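Local coordinates for amine oxidase (Emericella nidulans, PDB 3PGB), which probably oxidises primary amines to the corresponding aldehydes, using a copper ion and a topaquinone formed from one of its own tyrosines, at residues F580-S583 and E584-R588. Sequence-based numbering, arbitrary orientation.
Sequences FIHS and EDEAR. With CA (calcium ion), chain E.
Glu586 N donates to Ser583 O (3.2 Å), closing a type I beta turn whose two central residues, Glu584 and Asp585, have helix-like backbone angles. The serine side chain adds a second, tighter loop: Ser583 OG accepts from Asp585 N at 2.8 Å, forming an ST turn inside the first.

The Glu586 side chain runs back past Ser583 O to His582. With CG set between its backbone N and carbonyl carbon (chi1 58°) and the chain extended beyond, the carboxylate is carried to His582, where OE1 takes a weak hydrogen bond from the backbone N (3.3 Å). The same oxygen lies at the edge of the imidazole, near its plane, while Phe580 O sits over the centre of one ring face. On the buried side Ile581 CG2 meets Glu586 CG at 4.0 Å and the methyl of Ala587, CB, at 4.1 Å.

Glu584 points away from these groups and grips the calcium ion with both oxygens, OE1 at 2.5 Å and OE2 at 2.6 Å. Phe677 O, Asn679, Glu681 and two waters complete this peripheral site, and OE2 also accepts a hydrogen bond from the backbone N of Arg650.

The turn links strand 570-580 to strand 588-589. Ile581 packs on Ile551 of strand 548-562, Ala587 on Val648 of strand 646-650, and both touch Leu683 in a neighbouring loop.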
ATOM      1  N   PHE A 580      18.002 -19.830   7.584  1.00 22.22           N
ATOM      2  CA  PHE A 580      18.905 -18.864   6.974  1.00 22.20           C
ATOM      3  C   PHE A 580      19.200 -19.285   5.541  1.00 22.10           C
ATOM      4  O   PHE A 580      19.366 -20.472   5.270  1.00 22.30           O
ATOM      5  CB  PHE A 580      20.216 -18.796   7.753  1.00 22.25           C
ATOM      6  CG  PHE A 580      20.065 -18.306   9.163  1.00 22.65           C
ATOM      7  CD1 PHE A 580      19.869 -16.956   9.426  1.00 23.28           C
ATOM      8  CD2 PHE A 580      20.142 -19.188  10.231  1.00 23.52           C
ATOM      9  CE1 PHE A 580      19.739 -16.492  10.736  1.00 23.75           C
ATOM     10  CE2 PHE A 580      20.016 -18.737  11.546  1.00 23.97           C
ATOM     11  CZ  PHE A 580      19.812 -17.384  11.798  1.00 24.04           C
ATOM     12  N   ILE A 581      19.255 -18.325   4.624  1.00 22.05           N
ATOM     13  CA  ILE A 581      19.742 -18.600   3.275  1.00 22.08           C
ATOM     14  C   ILE A 581      21.246 -18.831   3.381  1.00 22.37           C
ATOM     15  O   ILE A 581      21.975 -17.966   3.853  1.00 22.49           O
ATOM     16  CB  ILE A 581      19.435 -17.449   2.298  1.00 21.97           C
ATOM     17  CG1 ILE A 581      17.930 -17.374   2.039  1.00 21.72           C
ATOM     18  CG2 ILE A 581      20.178 -17.645   0.978  1.00 22.00           C
ATOM     19  CD1 ILE A 581      17.523 -16.276   1.078  1.00 21.44           C
ATOM     20  N   HIS A 582      21.701 -20.009   2.973  1.00 22.87           N
ATOM     21  CA  HIS A 582      23.103 -20.394   3.151  1.00 23.32           C
ATOM     22  C   HIS A 582      23.982 -19.999   1.976  1.00 23.33           C
ATOM     23  O   HIS A 582      25.176 -19.741   2.146  1.00 23.29           O
ATOM     24  CB  HIS A 582      23.219 -21.904   3.341  1.00 23.53           C
ATOM     25  CG  HIS A 582      22.558 -22.406   4.581  1.00 24.97           C
ATOM     26  ND1 HIS A 582      22.966 -22.031   5.844  1.00 26.01           N
ATOM     27  CD2 HIS A 582      21.527 -23.264   4.757  1.00 26.51           C
ATOM     28  CE1 HIS A 582      22.209 -22.632   6.744  1.00 26.84           C
ATOM     29  NE2 HIS A 582      21.328 -23.386   6.111  1.00 27.41           N
ATOM     30  N   SER A 583      23.390 -19.965   0.786  1.00 23.31           N
ATOM     31  CA  SER A 583      24.154 -19.869  -0.442  1.00 23.44           C
ATOM     32  C   SER A 583      23.355 -19.200  -1.558  1.00 23.47           C
ATOM     33  O   SER A 583      22.126 -19.140  -1.511  1.00 23.69           O
ATOM     34  CB  SER A 583      24.611 -21.282  -0.849  1.00 23.48           C
ATOM     35  OG  SER A 583      24.225 -21.620  -2.171  1.00 23.65           O
ATOM     36  N   GLU A 584      24.070 -18.704  -2.562  1.00 23.35           N
ATOM     37  CA  GLU A 584      23.454 -18.138  -3.755  1.00 23.18           C
ATOM     38  C   GLU A 584      22.628 -19.149  -4.566  1.00 23.40           C
ATOM     39  O   GLU A 584      21.853 -18.754  -5.443  1.00 23.41           O
ATOM     40  CB  GLU A 584      24.529 -17.533  -4.654  1.00 22.99           C
ATOM     41  CG  GLU A 584      25.143 -16.255  -4.108  1.00 22.50           C
ATOM     42  CD  GLU A 584      26.200 -15.666  -5.026  1.00 21.58           C
ATOM     43  OE1 GLU A 584      26.768 -16.415  -5.854  1.00 21.46           O
ATOM     44  OE2 GLU A 584      26.478 -14.453  -4.919  1.00 19.44           O
ATOM     45  N   ASP A 585      22.800 -20.441  -4.294  1.00 23.47           N
ATOM     46  CA  ASP A 585      22.030 -21.472  -4.987  1.00 23.72           C
ATOM     47  C   ASP A 585      20.544 -21.392  -4.629  1.00 23.67           C
ATOM     48  O   ASP A 585      19.692 -21.740  -5.450  1.00 23.77           O
ATOM     49  CB  ASP A 585      22.570 -22.878  -4.674  1.00 23.80           C
ATOM     50  CG  ASP A 585      24.000 -23.088  -5.159  1.00 24.39           C
ATOM     51  OD1 ASP A 585      24.376 -22.529  -6.216  1.00 25.27           O
ATOM     52  OD2 ASP A 585      24.752 -23.826  -4.483  1.00 24.61           O
ATOM     53  N   GLU A 586      20.248 -20.909  -3.421  1.00 23.36           N
ATOM     54  CA  GLU A 586      18.880 -20.845  -2.896  1.00 23.35           C
ATOM     55  C   GLU A 586      18.464 -19.396  -2.594  1.00 22.78           C
ATOM     56  O   GLU A 586      17.632 -19.145  -1.717  1.00 22.90           O
ATOM     57  CB  GLU A 586      18.772 -21.715  -1.630  1.00 23.57           C
ATOM     58  CG  GLU A 586      19.749 -21.310  -0.525  1.00 25.20           C
ATOM     59  CD  GLU A 586      19.714 -22.215   0.695  1.00 27.77           C
ATOM     60  OE1 GLU A 586      20.807 -22.624   1.146  1.00 29.22           O
ATOM     61  OE2 GLU A 586      18.612 -22.506   1.216  1.00 30.37           O
ATOM     62  N   ALA A 587      19.030 -18.447  -3.336  1.00 22.15           N
ATOM     63  CA  ALA A 587      18.875 -17.025  -3.031  1.00 21.70           C
ATOM     64  C   ALA A 587      17.993 -16.260  -4.025  1.00 21.25           C
ATOM     65  O   ALA A 587      18.014 -15.036  -4.040  1.00 20.99           O
ATOM     66  CB  ALA A 587      20.246 -16.368  -2.934  1.00 21.36           C
ATOM     67  N   ARG A 588      17.224 -16.968  -4.841  1.00 21.02           N
ATOM     68  CA  ARG A 588      16.311 -16.327  -5.784  1.00 21.12           C
ATOM     69  C   ARG A 588      14.892 -16.787  -5.469  1.00 21.23           C
ATOM     70  O   ARG A 588      14.503 -17.911  -5.791  1.00 20.99           O
ATOM     71  CB  ARG A 588      16.675 -16.671  -7.232  1.00 21.09           C
ATOM     72  CG  ARG A 588      18.060 -16.230  -7.641  1.00 21.15           C
ATOM     73  CD  ARG A 588      18.339 -16.555  -9.103  1.00 21.59           C
ATOM     74  NE  ARG A 588      17.748 -15.579 -10.017  1.00 22.14           N
ATOM     75  CZ  ARG A 588      17.760 -15.684 -11.347  1.00 22.73           C
ATOM     76  NH1 ARG A 588      18.335 -16.724 -11.941  1.00 22.70           N
ATOM     77  NH2 ARG A 588      17.192 -14.738 -12.090  1.00 23.23           N
TER
HETATM   78 CA    CA E 902      28.182 -14.645  -6.875  1.00 16.39          CA
HETATM   79  O   HOH W   1      29.595 -13.732  -8.542  1.00  7.09           O
HETATM   80  O   HOH W   2      27.875 -12.259  -6.510  1.00 10.68           O